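Local coordinates for protein translation initiation factor eIF2B subunit gamma (Schizosaccharomyces pombe, PDB 5B04) that serves as a component of the eIF2B complex, which catalyses the exchange of GDP for GTP on the gamma subunit of translation initiation factor eIF2, at residues L90-E95 / V116-I121; L165-A170 / V244-V249; T340-L345 / D359-E364. The protein carries 3 engineered substitutions. All coordinates share one frame; numbering follows the deposited sequence.

Contact 1: residues L90-E95 / V116-I121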
loop_
_atom_site.group_PDB
_atom_site.type_symbol
_atom_site.label_atom_id
_atom_site.label_comp_id
_atom_site.label_asym_id
_atom_site.label_seq_id
_atom_site.Cartn_x
_atom_site.Cartn_y
_atom_site.Cartn_z
ATOM N N LEU E 90 33.680 -15.078 59.565
ATOM C CA LEU E 90 35.129 -15.199 59.459
ATOM C C LEU E 90 35.659 -16.344 60.313
ATOM O O LEU E 90 35.754 -16.232 61.536
ATOM C CB LEU E 90 35.804 -13.889 59.867
ATOM C CG LEU E 90 37.332 -13.862 59.816
ATOM C CD1 LEU E 90 37.848 -14.398 58.490
ATOM C CD2 LEU E 90 37.828 -12.448 60.044
ATOM N N ILE E 91 36.004 -17.445 59.656
ATOM C CA ILE E 91 36.598 -18.590 60.330
ATOM C C ILE E 91 38.107 -18.398 60.446
ATOM O O ILE E 91 38.755 -17.961 59.495
ATOM C CB ILE E 91 36.307 -19.905 59.587
ATOM C CG1 ILE E 91 34.815 -20.231 59.625
ATOM C CG2 ILE E 91 37.109 -21.036 60.190
ATOM C CD1 ILE E 91 34.419 -21.360 58.698
ATOM N N CYS E 92 38.661 -18.721 61.610
ATOM C CA CYS E 92 40.100 -18.615 61.817
ATOM C C CYS E 92 40.565 -19.528 62.945
ATOM O O CYS E 92 39.804 -20.356 63.444
ATOM C CB CYS E 92 40.489 -17.167 62.128
ATOM S SG CYS E 92 39.918 -16.563 63.733
ATOM N N MET E 93 41.825 -19.370 63.336
ATOM C CA MET E 93 42.390 -20.137 64.437
ATOM C C MET E 93 42.352 -19.307 65.713
ATOM O O MET E 93 42.424 -18.078 65.658
ATOM C CB MET E 93 43.822 -20.565 64.113
ATOM C CG MET E 93 43.965 -21.234 62.756
ATOM S SD MET E 93 42.898 -22.676 62.592
ATOM C CE MET E 93 43.066 -23.036 60.845
ATOM N N GLU E 94 42.231 -19.974 66.858
ATOM C CA GLU E 94 42.159 -19.277 68.140
ATOM C C GLU E 94 43.416 -18.453 68.372
ATOM O O GLU E 94 43.363 -17.365 68.945
ATOM C CB GLU E 94 41.984 -20.258 69.293
ATOM C CG GLU E 94 41.451 -21.614 68.908
ATOM C CD GLU E 94 40.818 -22.309 70.087
ATOM O OE1 GLU E 94 40.400 -21.610 71.035
ATOM O OE2 GLU E 94 40.796 -23.555 70.099
ATOM N N GLU E 95 44.548 -18.999 67.943
ATOM C CA GLU E 95 45.798 -18.260 67.952
ATOM C C GLU E 95 45.623 -17.027 67.080
ATOM O O GLU E 95 45.315 -17.140 65.892
ATOM C CB GLU E 95 46.957 -19.128 67.452
ATOM C CG GLU E 95 47.195 -20.401 68.262
ATOM C CD GLU E 95 46.210 -21.514 67.941
ATOM O OE1 GLU E 95 46.377 -22.630 68.477
ATOM O OE2 GLU E 95 45.269 -21.278 67.152
ATOM N N VAL E 116 33.243 -12.937 63.803
ATOM C CA VAL E 116 34.381 -13.849 63.840
ATOM C C VAL E 116 34.040 -15.145 64.565
ATOM O O VAL E 116 33.388 -15.132 65.609
ATOM C CB VAL E 116 35.599 -13.198 64.524
ATOM C CG1 VAL E 116 36.848 -14.038 64.302
ATOM C CG2 VAL E 116 35.806 -11.793 63.997
ATOM N N GLU E 117 34.488 -16.262 64.003
ATOM C CA GLU E 117 34.262 -17.568 64.604
ATOM C C GLU E 117 35.530 -18.410 64.527
ATOM O O GLU E 117 35.958 -18.801 63.443
ATOM C CB GLU E 117 33.106 -18.287 63.906
ATOM C CG GLU E 117 32.518 -19.448 64.694
ATOM C CD GLU E 117 31.317 -19.037 65.524
ATOM O OE1 GLU E 117 30.659 -19.925 66.104
ATOM O OE2 GLU E 117 31.031 -17.823 65.596
ATOM N N ALA E 118 36.134 -18.680 65.680
ATOM C CA ALA E 118 37.320 -19.525 65.735
ATOM C C ALA E 118 37.041 -20.777 66.555
ATOM O O ALA E 118 37.402 -20.843 67.730
ATOM C CB ALA E 118 38.497 -18.758 66.315
ATOM N N PRO E 119 36.396 -21.775 65.932
ATOM C CA PRO E 119 36.006 -23.011 66.618
ATOM C C PRO E 119 37.214 -23.742 67.193
ATOM O O PRO E 119 38.244 -23.847 66.525
ATOM C CB PRO E 119 35.334 -23.834 65.514
ATOM C CG PRO E 119 35.861 -23.273 64.240
ATOM C CD PRO E 119 36.065 -21.816 64.497
ATOM N N THR E 120 37.083 -24.235 68.421
ATOM C CA THR E 120 38.202 -24.853 69.124
ATOM C C THR E 120 38.690 -26.117 68.427
ATOM O O THR E 120 39.811 -26.572 68.653
ATOM C CB THR E 120 37.835 -25.195 70.580
ATOM O OG1 THR E 120 38.922 -25.900 71.195
ATOM C CG2 THR E 120 36.584 -26.060 70.629
ATOM N N ILE E 121 37.841 -26.668 67.567
ATOM C CA ILE E 121 38.164 -27.863 66.803
ATOM C C ILE E 121 39.327 -27.610 65.833
ATOM O O ILE E 121 39.991 -28.546 65.390
ATOM C CB ILE E 121 36.922 -28.364 66.024
ATOM C CG1 ILE E 121 35.692 -28.388 66.935
ATOM C CG2 ILE E 121 37.163 -29.747 65.436
ATOM C CD1 ILE E 121 34.756 -27.206 66.756
#
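L90 and I91 run parallel to V116 and E117 as neighbouring strands, with the L90 and V116 CA atoms 4.6 Å apart. E117 works in both directions: its N donates to L90 O at 2.8 Å in a nearly straight bond (173° at the hydrogen), and its O takes C92 N at 3.3 Å in a more bent one. E117's two bonds, to L90 and C92, straddle I91, whose own backbone bonds go to V43 and A45 on the far side, so strand 87-92 lies between strands 39-45 and 113-117. The end-to-end directions of the touching parts differ by 39°, and beyond the I91-E117 pair the contact passes to looser approaches, such as A118 against C92.

L90 and V116 point to the same face of the sheet, where helix 97-105 packs on them through I100, N101 and L104. I91 and E117 point to the other face, and there I91 reaches A131 of helix 128-134. At C92, chi1 (69°) sets SG between backbone N and carbonyl carbon, and SG comes 4.0 Å from V116 CG1 and 3.7 Å from A118 CB. The methyl of A118 also touches E97 at the start of the crossing helix. Further on, the side chains of E94 and T120 lie side by side, pointing the same way, and T120 OG1 makes a weak hydrogen bond to E94 OE2 at 3.2 Å.

Strand 87-92, helix 97-105 and strand 113-117 thus make a beta-alpha-beta crossover, the building unit of the Rossmann-like sheet in nucleotidyl transferase (GT-A clan) domains.

Contact 2: residues L165-A170 / V244-V249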
loop_
_atom_site.group_PDB
_atom_site.type_symbol
_atom_site.label_atom_id
_atom_site.label_comp_id
_atom_site.label_asym_id
_atom_site.label_seq_id
_atom_site.Cartn_x
_atom_site.Cartn_y
_atom_site.Cartn_z
ATOM N N LEU E 165 22.173 -17.489 37.178
ATOM C CA LEU E 165 21.643 -17.862 35.871
ATOM C C LEU E 165 21.773 -19.354 35.575
ATOM O O LEU E 165 20.865 -19.961 35.008
ATOM C CB LEU E 165 22.344 -17.056 34.775
ATOM C CG LEU E 165 21.839 -17.260 33.347
ATOM C CD1 LEU E 165 20.360 -16.921 33.253
ATOM C CD2 LEU E 165 22.649 -16.420 32.370
ATOM N N ASP E 166 22.902 -19.943 35.954
ATOM C CA ASP E 166 23.167 -21.345 35.648
ATOM C C ASP E 166 22.532 -22.282 36.671
ATOM O O ASP E 166 22.315 -23.461 36.391
ATOM C CB ASP E 166 24.674 -21.602 35.577
ATOM C CG ASP E 166 25.380 -20.666 34.614
ATOM O OD1 ASP E 166 24.697 -20.067 33.756
ATOM O OD2 ASP E 166 26.617 -20.529 34.717
ATOM N N ASN E 167 22.233 -21.741 37.848
ATOM C CA ASN E 167 21.736 -22.524 38.979
ATOM C C ASN E 167 22.542 -23.801 39.246
ATOM O O ASN E 167 21.967 -24.885 39.336
ATOM C CB ASN E 167 20.265 -22.889 38.755
ATOM C CG ASN E 167 19.539 -23.210 40.049
ATOM O OD1 ASN E 167 19.669 -22.493 41.040
ATOM N ND2 ASN E 167 18.774 -24.296 40.045
ATOM N N PRO E 168 23.876 -23.682 39.376
ATOM C CA PRO E 168 24.650 -24.908 39.581
ATOM C C PRO E 168 24.737 -25.282 41.052
ATOM O O PRO E 168 24.399 -24.470 41.915
ATOM C CB PRO E 168 26.024 -24.533 39.035
ATOM C CG PRO E 168 26.152 -23.087 39.395
ATOM C CD PRO E 168 24.754 -22.496 39.351
ATOM N N SER E 169 25.187 -26.499 41.335
ATOM C CA SER E 169 25.410 -26.918 42.710
ATOM C C SER E 169 26.585 -26.147 43.295
ATOM O O SER E 169 26.637 -25.886 44.496
ATOM C CB SER E 169 25.661 -28.422 42.783
ATOM O OG SER E 169 24.585 -29.137 42.202
ATOM N N ALA E 170 27.522 -25.777 42.427
ATOM C CA ALA E 170 28.695 -25.017 42.835
ATOM C C ALA E 170 29.335 -24.300 41.651
ATOM O O ALA E 170 29.338 -24.809 40.531
ATOM C CB ALA E 170 29.708 -25.927 43.503
ATOM N N VAL E 244 31.015 -20.493 45.326
ATOM C CA VAL E 244 29.652 -20.222 45.747
ATOM C C VAL E 244 28.834 -21.492 45.562
ATOM O O VAL E 244 28.803 -22.077 44.478
ATOM C CB VAL E 244 29.027 -19.043 44.973
ATOM C CG1 VAL E 244 29.305 -19.163 43.481
ATOM C CG2 VAL E 244 27.534 -18.950 45.254
ATOM N N PHE E 245 28.191 -21.932 46.636
ATOM C CA PHE E 245 27.513 -23.219 46.637
ATOM C C PHE E 245 26.013 -23.091 46.852
ATOM O O PHE E 245 25.537 -22.107 47.418
ATOM C CB PHE E 245 28.092 -24.123 47.727
ATOM C CG PHE E 245 29.564 -24.385 47.591
ATOM C CD1 PHE E 245 30.025 -25.449 46.839
ATOM C CD2 PHE E 245 30.488 -23.578 48.233
ATOM C CE1 PHE E 245 31.378 -25.699 46.717
ATOM C CE2 PHE E 245 31.839 -23.825 48.120
ATOM C CZ PHE E 245 32.286 -24.885 47.357
ATOM N N LYS E 246 25.275 -24.098 46.396
ATOM C CA LYS E 246 23.896 -24.283 46.819
ATOM C C LYS E 246 23.906 -24.545 48.320
ATOM O O LYS E 246 24.914 -25.000 48.860
ATOM C CB LYS E 246 23.239 -25.442 46.069
ATOM C CG LYS E 246 22.742 -25.105 44.673
ATOM C CD LYS E 246 21.321 -24.567 44.711
ATOM C CE LYS E 246 20.716 -24.505 43.318
ATOM N NZ LYS E 246 19.287 -24.086 43.350
ATOM N N HIS E 247 22.799 -24.257 48.996
ATOM C CA HIS E 247 22.752 -24.408 50.447
ATOM C C HIS E 247 23.052 -25.832 50.903
ATOM O O HIS E 247 23.751 -26.035 51.894
ATOM C CB HIS E 247 21.391 -23.990 50.998
ATOM C CG HIS E 247 21.183 -24.384 52.427
ATOM N ND1 HIS E 247 21.713 -23.671 53.480
ATOM C CD2 HIS E 247 20.523 -25.431 52.977
ATOM C CE1 HIS E 247 21.379 -24.253 54.617
ATOM N NE2 HIS E 247 20.657 -25.324 54.340
ATOM N N TRP E 248 22.539 -26.815 50.170
ATOM C CA TRP E 248 22.654 -28.215 50.574
ATOM C C TRP E 248 24.098 -28.719 50.590
ATOM O O TRP E 248 24.355 -29.859 50.970
ATOM C CB TRP E 248 21.808 -29.103 49.655
ATOM C CG TRP E 248 22.289 -29.151 48.236
ATOM C CD1 TRP E 248 21.894 -28.343 47.210
ATOM C CD2 TRP E 248 23.248 -30.060 47.683
ATOM N NE1 TRP E 248 22.551 -28.688 46.055
ATOM C CE2 TRP E 248 23.388 -29.741 46.318
ATOM C CE3 TRP E 248 24.004 -31.114 48.209
ATOM C CZ2 TRP E 248 24.253 -30.435 45.473
ATOM C CZ3 TRP E 248 24.862 -31.800 47.370
ATOM C CH2 TRP E 248 24.979 -31.458 46.017
ATOM N N VAL E 249 25.035 -27.866 50.186
ATOM C CA VAL E 249 26.442 -28.239 50.148
ATOM C C VAL E 249 27.044 -28.241 51.557
ATOM O O VAL E 249 28.046 -28.892 51.793
ATOM C CB VAL E 249 27.241 -27.305 49.208
ATOM C CG1 VAL E 249 28.729 -27.633 49.222
ATOM C CG2 VAL E 249 26.700 -27.417 47.793
#
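K246 and S169 bury the most surface here, and they meet first through the backbone: K246 N donates to S169 O at 2.9 Å. The bond is almost straight at the hydrogen (174°), although the nitrogen stands above the plane of the S169 carbonyl. The lysine side chain then reaches to P168 and N167. CG passes 3.3 Å from P168 O, a bend at chi2 (-88°) turns CD, and NZ finally donates to N167 OD1 at 2.8 Å. The two side chains cross at about a right angle, and NZ comes to the amide oxygen well off the line of its C=O bond (108°). N167 is the residue at which the chain leaves helix 156-166. An alanine in place of K246 would probably leave N167 OD1 without this donor and its side chain freer to turn, and would take away the CG contact at P168 O.

The hydroxyl of S169 lies at the edge of the W248 ring, in its plane, 3.5 Å from CZ2; it also makes a weak hydrogen bond to A314 N. V249 CG2 touches S169 O from the other segment and lies over the centre of the W248 ring. A170, third in buried surface, pairs with F245 as an antiparallel, non-hydrogen-bonded pair whose CA atoms are 4.4 Å apart. Its CB approaches the F245 ring obliquely, 3.4 Å from CD1, and that ring in turn meets F143 of strand 142-147.

Here strand 170-176, reached from helix 156-166 through the loop N167-S169, begins to pair antiparallel with the end of strand 230-245, in the mixed central sheet of the nucleotidyl transferase domain.

Contact 3: residues T340-L345 / D359-E364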
loop_
_atom_site.group_PDB
_atom_site.type_symbol
_atom_site.label_atom_id
_atom_site.label_comp_id
_atom_site.label_asym_id
_atom_site.label_seq_id
_atom_site.Cartn_x
_atom_site.Cartn_y
_atom_site.Cartn_z
ATOM N N THR E 340 50.513 -1.987 42.662
ATOM C CA THR E 340 50.772 -0.554 42.544
ATOM C C THR E 340 50.267 0.102 41.229
ATOM O O THR E 340 51.072 0.501 40.381
ATOM C CB THR E 340 52.295 -0.256 42.729
ATOM O OG1 THR E 340 52.801 -0.994 43.849
ATOM C CG2 THR E 340 52.539 1.231 42.977
ATOM N N PRO E 341 48.923 0.144 41.025
ATOM C CA PRO E 341 48.100 1.127 40.300
ATOM C C PRO E 341 47.945 2.508 40.973
ATOM O O PRO E 341 46.830 3.023 40.981
ATOM C CB PRO E 341 46.700 0.445 40.265
ATOM C CG PRO E 341 46.914 -0.995 40.735
ATOM C CD PRO E 341 48.393 -1.200 40.721
ATOM N N GLU E 342 49.004 3.112 41.506
ATOM C CA GLU E 342 48.868 4.440 42.128
ATOM C C GLU E 342 49.928 5.421 41.636
ATOM O O GLU E 342 51.009 5.017 41.203
ATOM C CB GLU E 342 48.920 4.334 43.655
ATOM C CG GLU E 342 47.851 3.434 44.256
ATOM C CD GLU E 342 48.292 1.984 44.340
ATOM O OE1 GLU E 342 47.643 1.115 43.720
ATOM O OE2 GLU E 342 49.301 1.715 45.025
ATOM N N GLN E 343 49.604 6.709 41.714
ATOM C CA GLN E 343 50.487 7.769 41.253
ATOM C C GLN E 343 51.044 8.527 42.450
ATOM O O GLN E 343 52.178 8.292 42.867
ATOM C CB GLN E 343 49.744 8.722 40.305
ATOM C CG GLN E 343 49.634 8.223 38.866
ATOM C CD GLN E 343 48.956 6.865 38.750
ATOM O OE1 GLN E 343 47.929 6.612 39.380
ATOM N NE2 GLN E 343 49.539 5.983 37.947
ATOM N N ARG E 344 50.233 9.419 43.011
ATOM C CA ARG E 344 50.661 10.235 44.141
ATOM C C ARG E 344 51.070 9.384 45.337
ATOM O O ARG E 344 50.363 8.455 45.731
ATOM C CB ARG E 344 49.556 11.211 44.551
ATOM C CG ARG E 344 49.733 11.766 45.953
ATOM C CD ARG E 344 49.349 13.231 46.041
ATOM N NE ARG E 344 49.904 13.851 47.241
ATOM C CZ ARG E 344 51.040 14.541 47.265
ATOM N NH1 ARG E 344 51.741 14.703 46.152
ATOM N NH2 ARG E 344 51.474 15.069 48.402
ATOM N N LEU E 345 52.225 9.710 45.903
ATOM C CA LEU E 345 52.738 8.997 47.060
ATOM C C LEU E 345 51.988 9.359 48.328
ATOM O O LEU E 345 51.341 10.401 48.418
ATOM C CB LEU E 345 54.228 9.284 47.254
ATOM C CG LEU E 345 55.186 8.750 46.193
ATOM C CD1 LEU E 345 56.567 9.356 46.378
ATOM C CD2 LEU E 345 55.251 7.238 46.260
ATOM N N ASP E 359 57.879 5.998 43.572
ATOM C CA ASP E 359 57.256 4.936 42.778
ATOM C C ASP E 359 56.758 3.769 43.649
ATOM O O ASP E 359 56.043 2.885 43.175
ATOM C CB ASP E 359 58.245 4.456 41.696
ATOM C CG ASP E 359 57.832 3.154 41.041
ATOM O OD1 ASP E 359 57.116 3.199 40.018
ATOM O OD2 ASP E 359 58.237 2.084 41.542
ATOM N N CYS E 360 57.095 3.795 44.936
ATOM C CA CYS E 360 56.740 2.701 45.833
ATOM C C CYS E 360 56.055 3.189 47.111
ATOM O O CYS E 360 55.967 4.390 47.355
ATOM C CB CYS E 360 57.986 1.889 46.178
ATOM S SG CYS E 360 59.399 2.869 46.736
ATOM N N MET E 361 55.575 2.265 47.919
ATOM C CA MET E 361 54.734 2.625 49.027
ATOM C C MET E 361 55.413 2.500 50.361
ATOM O O MET E 361 56.051 1.518 50.654
ATOM C CB MET E 361 53.487 1.764 49.042
ATOM C CG MET E 361 53.035 1.291 47.687
ATOM S SD MET E 361 51.578 0.286 47.882
ATOM C CE MET E 361 50.355 1.558 47.747
ATOM N N VAL E 362 55.269 3.537 51.159
ATOM C CA VAL E 362 55.790 3.568 52.497
ATOM C C VAL E 362 54.685 4.071 53.394
ATOM O O VAL E 362 54.009 5.018 53.051
ATOM C CB VAL E 362 56.926 4.562 52.550
ATOM C CG1 VAL E 362 56.460 5.868 51.951
ATOM C CG2 VAL E 362 57.397 4.752 53.969
ATOM N N ASN E 363 54.497 3.454 54.547
ATOM C CA ASN E 363 53.364 3.802 55.390
ATOM C C ASN E 363 53.576 4.908 56.381
ATOM O O ASN E 363 54.534 5.640 56.292
ATOM C CB ASN E 363 52.780 2.596 56.096
ATOM C CG ASN E 363 51.277 2.594 56.054
ATOM O OD1 ASN E 363 50.663 3.534 55.585
ATOM N ND2 ASN E 363 50.682 1.535 56.541
ATOM N N GLU E 364 52.622 5.047 57.289
ATOM C CA GLU E 364 52.625 6.078 58.315
ATOM C C GLU E 364 53.597 5.916 59.474
ATOM O O GLU E 364 54.014 4.821 59.822
ATOM C CB GLU E 364 51.226 6.233 58.868
ATOM C CG GLU E 364 50.173 6.333 57.790
ATOM C CD GLU E 364 48.784 6.108 58.329
ATOM O OE1 GLU E 364 48.613 6.149 59.561
ATOM O OE2 GLU E 364 47.867 5.882 57.518
#
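L345 and C360 make one of two contacts in which an apolar side-chain tip leans on a backbone carbonyl. In L345, chi1 (-67°) sets CG anti to the carbonyl carbon, and from CG the CD2 branch reaches the 359-364 loop, where it lies against C360 O, closer than can be trusted at this resolution. The same methyl is 4.0 Å from D359 N, so it lies beside the backbone at D359 and C360. T340 does likewise from the other end of its segment: CG2 is 3.9 Å from D359 O. D359 has a positive phi (70°), and the chain turns here just after strand 356-358.

The second kind is a contact between side chains. E342 and M361 cross at about a right angle, and a bend at chi3 (90°) turns the M361 methyl CE towards the E342 carboxylate. OE2 of E342 lies 3.9 Å from M361 SD; its still closer approach to CE is too short to be trusted at this resolution. T340 OG1 stands a little further from the sulphur, at 4.4 Å. These are van der Waals contacts at the surface, with no hydrogen bond between the two segments and a modest buried area.

M361 has other partners too: its backbone bonds to I379, in the following turn of the chain, and its side chain touches I378 and N69. The loop after helix 332-338 therefore lies against the turn that follows strand 356-358, an outermost strand within this chain of a five-stranded parallel sheet. Such stacked short strands form the left-handed parallel beta-helix of the hexapeptide-repeat (LbH) family, here near its first coil.

Overall arrangement
The three contacts follow one another along the chain, each closing before the next opens. Contacts 1 and 2, with centres 25 Å apart, belong to the same mixed sheet of the nucleotidyl transferase domain: contact 1 on parallel strands 87-92 and 113-117, contact 2 where strands 170-176 and 230-245 pair antiparallel. Contact 3 lies 34 Å from contact 1 and 40 Å from contact 2, centre to centre, across the chain's centre from contact 2. Its second segment is in the left-handed beta-helix, its first the loop after helix 332-338. None of the three touches another. M361 and N363 of contact 3 touch N69, so the beta-helix meets the alpha/beta domain here, and the contacts span both parts.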